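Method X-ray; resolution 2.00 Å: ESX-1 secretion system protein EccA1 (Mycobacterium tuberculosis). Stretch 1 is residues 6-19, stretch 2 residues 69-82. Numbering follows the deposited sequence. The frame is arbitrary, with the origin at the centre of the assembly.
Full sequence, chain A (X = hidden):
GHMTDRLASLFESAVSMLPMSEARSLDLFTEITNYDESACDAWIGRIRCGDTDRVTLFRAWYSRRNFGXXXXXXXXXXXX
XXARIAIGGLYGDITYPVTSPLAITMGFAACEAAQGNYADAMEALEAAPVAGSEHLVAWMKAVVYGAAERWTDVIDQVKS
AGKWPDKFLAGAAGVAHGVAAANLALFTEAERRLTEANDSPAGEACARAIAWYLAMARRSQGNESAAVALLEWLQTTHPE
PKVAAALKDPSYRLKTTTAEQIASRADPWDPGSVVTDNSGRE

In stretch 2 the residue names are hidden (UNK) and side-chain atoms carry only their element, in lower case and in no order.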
# COMPACT_ATOMS: atom_id res chain seq x y z
N ARG A 6 -5.38 -25.26 24.63
CA ARG A 6 -5.31 -25.85 23.31
C ARG A 6 -4.84 -24.84 22.24
O ARG A 6 -3.98 -25.15 21.42
CB ARG A 6 -6.66 -26.43 22.91
CG ARG A 6 -6.59 -27.32 21.67
CD ARG A 6 -7.88 -28.09 21.36
NE ARG A 6 -7.85 -28.55 19.96
CZ ARG A 6 -8.51 -27.97 18.95
NH1 ARG A 6 -9.32 -26.92 19.14
NH2 ARG A 6 -8.36 -28.47 17.72
N LEU A 7 -5.43 -23.65 22.24
CA LEU A 7 -5.10 -22.61 21.26
C LEU A 7 -3.66 -22.11 21.41
O LEU A 7 -2.98 -21.86 20.42
CB LEU A 7 -6.08 -21.43 21.35
CG LEU A 7 -7.56 -21.72 21.09
CD1 LEU A 7 -8.34 -20.39 21.00
CD2 LEU A 7 -7.77 -22.58 19.86
N ALA A 8 -3.22 -21.97 22.66
CA ALA A 8 -1.83 -21.65 22.98
C ALA A 8 -0.86 -22.62 22.31
O ALA A 8 0.08 -22.24 21.64
CB ALA A 8 -1.60 -21.70 24.50
N SER A 9 -1.11 -23.90 22.56
CA SER A 9 -0.22 -24.91 22.08
C SER A 9 -0.30 -24.98 20.51
O SER A 9 0.71 -25.17 19.86
CB SER A 9 -0.49 -26.23 22.82
OG SER A 9 -1.51 -26.95 22.21
N LEU A 10 -1.47 -24.77 19.91
CA LEU A 10 -1.58 -24.70 18.44
C LEU A 10 -0.78 -23.51 17.89
O LEU A 10 -0.09 -23.63 16.87
CB LEU A 10 -3.04 -24.57 17.98
CG LEU A 10 -3.96 -25.79 18.07
CD1 LEU A 10 -5.38 -25.34 17.73
CD2 LEU A 10 -3.53 -26.92 17.18
N PHE A 11 -0.83 -22.37 18.58
CA PHE A 11 -0.08 -21.21 18.15
C PHE A 11 1.43 -21.43 18.20
O PHE A 11 2.17 -21.12 17.26
CB PHE A 11 -0.44 -19.97 19.01
CG PHE A 11 0.14 -18.70 18.47
CD1 PHE A 11 -0.51 -18.00 17.51
CD2 PHE A 11 1.40 -18.29 18.86
CE1 PHE A 11 0.06 -16.85 16.98
CE2 PHE A 11 1.99 -17.16 18.33
CZ PHE A 11 1.32 -16.43 17.38
N GLU A 12 1.90 -21.93 19.34
CA GLU A 12 3.30 -22.24 19.52
C GLU A 12 3.77 -23.22 18.42
O GLU A 12 4.81 -23.01 17.78
CB GLU A 12 3.44 -22.80 20.90
CG GLU A 12 4.81 -23.21 21.28
CD GLU A 12 4.83 -23.62 22.70
OE1 GLU A 12 3.78 -24.12 23.21
OE2 GLU A 12 5.87 -23.41 23.29
N SER A 13 2.98 -24.25 18.17
CA SER A 13 3.33 -25.22 17.14
C SER A 13 3.36 -24.54 15.78
O SER A 13 4.26 -24.81 14.99
CB SER A 13 2.34 -26.41 17.12
OG SER A 13 2.50 -27.17 18.31
N ALA A 14 2.38 -23.68 15.51
CA ALA A 14 2.31 -23.03 14.20
C ALA A 14 3.59 -22.21 13.96
O ALA A 14 4.14 -22.23 12.88
CB ALA A 14 1.06 -22.14 14.06
N VAL A 15 4.04 -21.48 14.97
CA VAL A 15 5.22 -20.66 14.80
C VAL A 15 6.46 -21.53 14.62
O VAL A 15 7.30 -21.21 13.80
CB VAL A 15 5.41 -19.67 15.97
CG1 VAL A 15 6.73 -18.91 15.81
CG2 VAL A 15 4.20 -18.71 16.00
N SER A 16 6.56 -22.62 15.35
CA SER A 16 7.71 -23.53 15.21
C SER A 16 7.75 -24.17 13.83
O SER A 16 8.80 -24.51 13.34
CB SER A 16 7.64 -24.65 16.24
OG SER A 16 7.93 -24.14 17.52
N MET A 17 6.59 -24.37 13.23
CA MET A 17 6.46 -25.05 11.95
C MET A 17 6.79 -24.11 10.78
O MET A 17 6.98 -24.59 9.66
CB MET A 17 5.02 -25.57 11.85
CG MET A 17 4.63 -26.20 10.53
SD MET A 17 5.20 -27.89 10.54
CE MET A 17 4.20 -28.34 11.98
N LEU A 18 6.87 -22.80 11.03
CA LEU A 18 7.03 -21.82 9.93
C LEU A 18 8.25 -22.05 9.03
O LEU A 18 8.11 -21.98 7.82
CB LEU A 18 7.06 -20.38 10.45
CG LEU A 18 5.72 -19.73 10.77
CD1 LEU A 18 5.98 -18.42 11.46
CD2 LEU A 18 4.85 -19.56 9.54
N PRO A 19 9.43 -22.32 9.61
CA PRO A 19 10.55 -22.64 8.73
C PRO A 19 10.41 -23.97 7.98
O PRO A 19 11.07 -24.15 6.98
CB PRO A 19 11.77 -22.68 9.67
CG PRO A 19 11.29 -22.33 11.03
CD PRO A 19 9.80 -22.27 11.04
N UNK A 69 -1.94 -11.02 22.59
CA UNK A 69 -2.52 -11.81 23.68
C UNK A 69 -2.22 -13.30 23.54
O UNK A 69 -1.72 -13.93 24.47
c UNK A 69 -4.65 -12.16 25.04
o UNK A 69 -5.22 -14.21 23.90
n UNK A 69 -4.74 -14.30 26.10
c UNK A 69 -4.89 -13.65 24.96
c UNK A 69 -4.04 -11.58 23.78
N UNK A 70 -2.48 -13.85 22.37
CA UNK A 70 -2.29 -15.28 22.13
C UNK A 70 -0.81 -15.66 22.06
O UNK A 70 -0.39 -16.59 22.74
c UNK A 70 -3.34 -18.07 21.60
c UNK A 70 -3.72 -17.43 19.15
c UNK A 70 -2.90 -17.19 20.42
c UNK A 70 -3.01 -15.72 20.82
N UNK A 71 -0.03 -14.94 21.25
CA UNK A 71 1.39 -15.16 21.17
C UNK A 71 2.02 -14.98 22.57
O UNK A 71 2.85 -15.77 23.01
c UNK A 71 2.03 -14.20 20.17
o UNK A 71 1.76 -12.87 20.49
N UNK A 72 1.56 -13.95 23.29
CA UNK A 72 2.03 -13.69 24.65
C UNK A 72 1.80 -14.82 25.64
O UNK A 72 2.60 -15.05 26.53
N UNK A 73 0.71 -15.57 25.46
CA UNK A 73 0.40 -16.68 26.36
C UNK A 73 1.41 -17.84 26.19
O UNK A 73 1.46 -18.74 27.01
c UNK A 73 -1.04 -17.15 26.14
o UNK A 73 -1.15 -17.87 24.93
N UNK A 74 2.20 -17.83 25.12
CA UNK A 74 3.28 -18.79 24.94
C UNK A 74 4.64 -18.08 24.82
O UNK A 74 5.59 -18.63 24.26
c UNK A 74 3.01 -19.74 23.76
c UNK A 74 2.64 -18.99 22.48
c UNK A 74 1.93 -20.75 24.15
N UNK A 75 4.71 -16.87 25.34
CA UNK A 75 5.94 -16.08 25.42
C UNK A 75 6.60 -15.82 24.07
O UNK A 75 7.83 -15.80 23.98
c UNK A 75 5.48 -18.20 27.94
c UNK A 75 6.34 -16.93 27.81
n UNK A 75 4.34 -18.10 28.62
c UNK A 75 6.93 -16.73 26.42
o UNK A 75 5.89 -19.27 27.48
N UNK A 76 5.81 -15.62 23.02
CA UNK A 76 6.37 -15.33 21.69
C UNK A 76 6.09 -13.88 21.35
O UNK A 76 4.95 -13.41 21.50
c UNK A 76 6.23 -17.71 20.85
c UNK A 76 5.56 -18.73 19.94
c UNK A 76 6.10 -15.78 19.18
c UNK A 76 5.77 -16.26 20.62
N UNK A 77 7.11 -13.15 20.94
CA UNK A 77 6.90 -11.81 20.40
C UNK A 77 6.34 -11.91 18.96
O UNK A 77 6.83 -12.71 18.16
c UNK A 77 8.22 -11.02 20.37
o UNK A 77 8.01 -9.81 19.67
N UNK A 78 5.34 -11.11 18.63
CA UNK A 78 4.77 -11.14 17.28
C UNK A 78 5.80 -10.77 16.21
O UNK A 78 5.67 -11.19 15.07
c UNK A 78 2.29 -10.87 17.84
c UNK A 78 1.19 -11.75 15.55
s UNK A 78 1.78 -12.43 17.08
c UNK A 78 3.52 -10.27 17.15
N UNK A 79 6.82 -10.00 16.59
CA UNK A 79 7.88 -9.65 15.65
C UNK A 79 8.64 -10.85 15.16
O UNK A 79 9.19 -10.83 14.06
o UNK A 79 8.16 -7.49 16.63
c UNK A 79 8.86 -8.68 16.30
N UNK A 80 8.66 -11.89 15.97
CA UNK A 80 9.38 -13.13 15.64
C UNK A 80 8.70 -13.88 14.48
O UNK A 80 9.35 -14.62 13.76
o UNK A 80 10.30 -13.28 17.87
c UNK A 80 10.13 -15.38 16.61
c UNK A 80 9.49 -13.99 16.91
N UNK A 81 7.40 -13.67 14.27
CA UNK A 81 6.74 -14.25 13.09
C UNK A 81 7.24 -13.65 11.76
O UNK A 81 7.10 -14.28 10.71
c UNK A 81 4.51 -15.14 13.99
c UNK A 81 5.23 -14.09 13.17
c UNK A 81 3.00 -14.96 13.85
c UNK A 81 4.99 -15.03 15.44
N UNK A 82 7.79 -12.43 11.82
CA UNK A 82 8.25 -11.70 10.64
C UNK A 82 7.15 -11.55 9.58
O UNK A 82 7.40 -11.70 8.39
c UNK A 82 9.51 -12.32 10.01
o UNK A 82 11.05 -11.20 11.46
c UNK A 82 10.72 -12.26 10.93
n UNK A 82 11.40 -13.39 11.11
O HOH W 1 7.16 -20.67 23.38

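Position 69 carries three side-chain carbons, the third bearing one oxygen and one nitrogen; this unbranched amide is Gln69, out of reach of the first helix. Position 70 has four carbons forked at the second. One branch end lies 3.6 Å from Phe11 CD1 and the other 4.0 Å from the backbone O of Leu7, and the fork identifies Leu70, its CA-to-CB bond directed toward the helix. At position 71 one carbon and one oxygen make Ser71. Its CB lies 3.5 Å from Phe11 CE2, its backbone N sits over one face of that ring, and its hydroxyl is bonded elsewhere in the structure.

Position 72 has no side-chain atoms and is Gly72, which opens a type I turn. Position 73, again one carbon and one oxygen, is Ser73; its OG donates to Leu70 O at 2.6 Å and lies 3.9 Å from Ala8 CB. Three carbons, two of them borne on the first, define position 74 as Val74. Its CG1 packs 3.5 Å from Ala8 O and 3.7 Å from Ala8 CB, while CG2 is 3.9 Å from Phe11 CD2.

The three carbons of position 75 end in one oxygen and one nitrogen, giving Gln75, which closes the turn through its N to Gly72 O at 3.0 Å and makes no contact with the helix. Position 76 has four carbons forked at the first, one arm two carbons long: Ile76. Its CD1 reaches the edge of the Phe11 ring, 4.2 Å from Phe11 CE2, and lies 4.1 Å from Val15 CB. One carbon and one oxygen at position 77 give Ser77, remote from the helix. The unbranched chain of two carbons, sulfur and carbon at position 78 is Met78, whose SD approaches Phe11 CZ obliquely at 4.0 Å.

Position 79, with one carbon and one oxygen, is Ser79, also distant. Position 80 has one carbon carrying an oxygen and a carbon, hence Thr80, exposed beside the contact. At position 81 four carbons fork at the second, as in Leu81; CD1 lies 3.8 Å from Val15 CG2 and CD2 4.2 Å from Phe11 CZ. Position 82 ends in an amide on its second carbon and is Asn82, beyond contact.

The contact is essentially apolar. Phe11 inserts among Leu70, Ser71, Val74, Ile76, Met78 and Leu81, while Ala8 and Val15 extend the packing along the helix. No direct hydrogen bond crosses; instead, one water donates to both Glu12 OE2 (3.0 Å) and Val74 O (2.7 Å), bridging the two stretches.

Stretch 2 (69-82) QLSGSVQISMSTLN
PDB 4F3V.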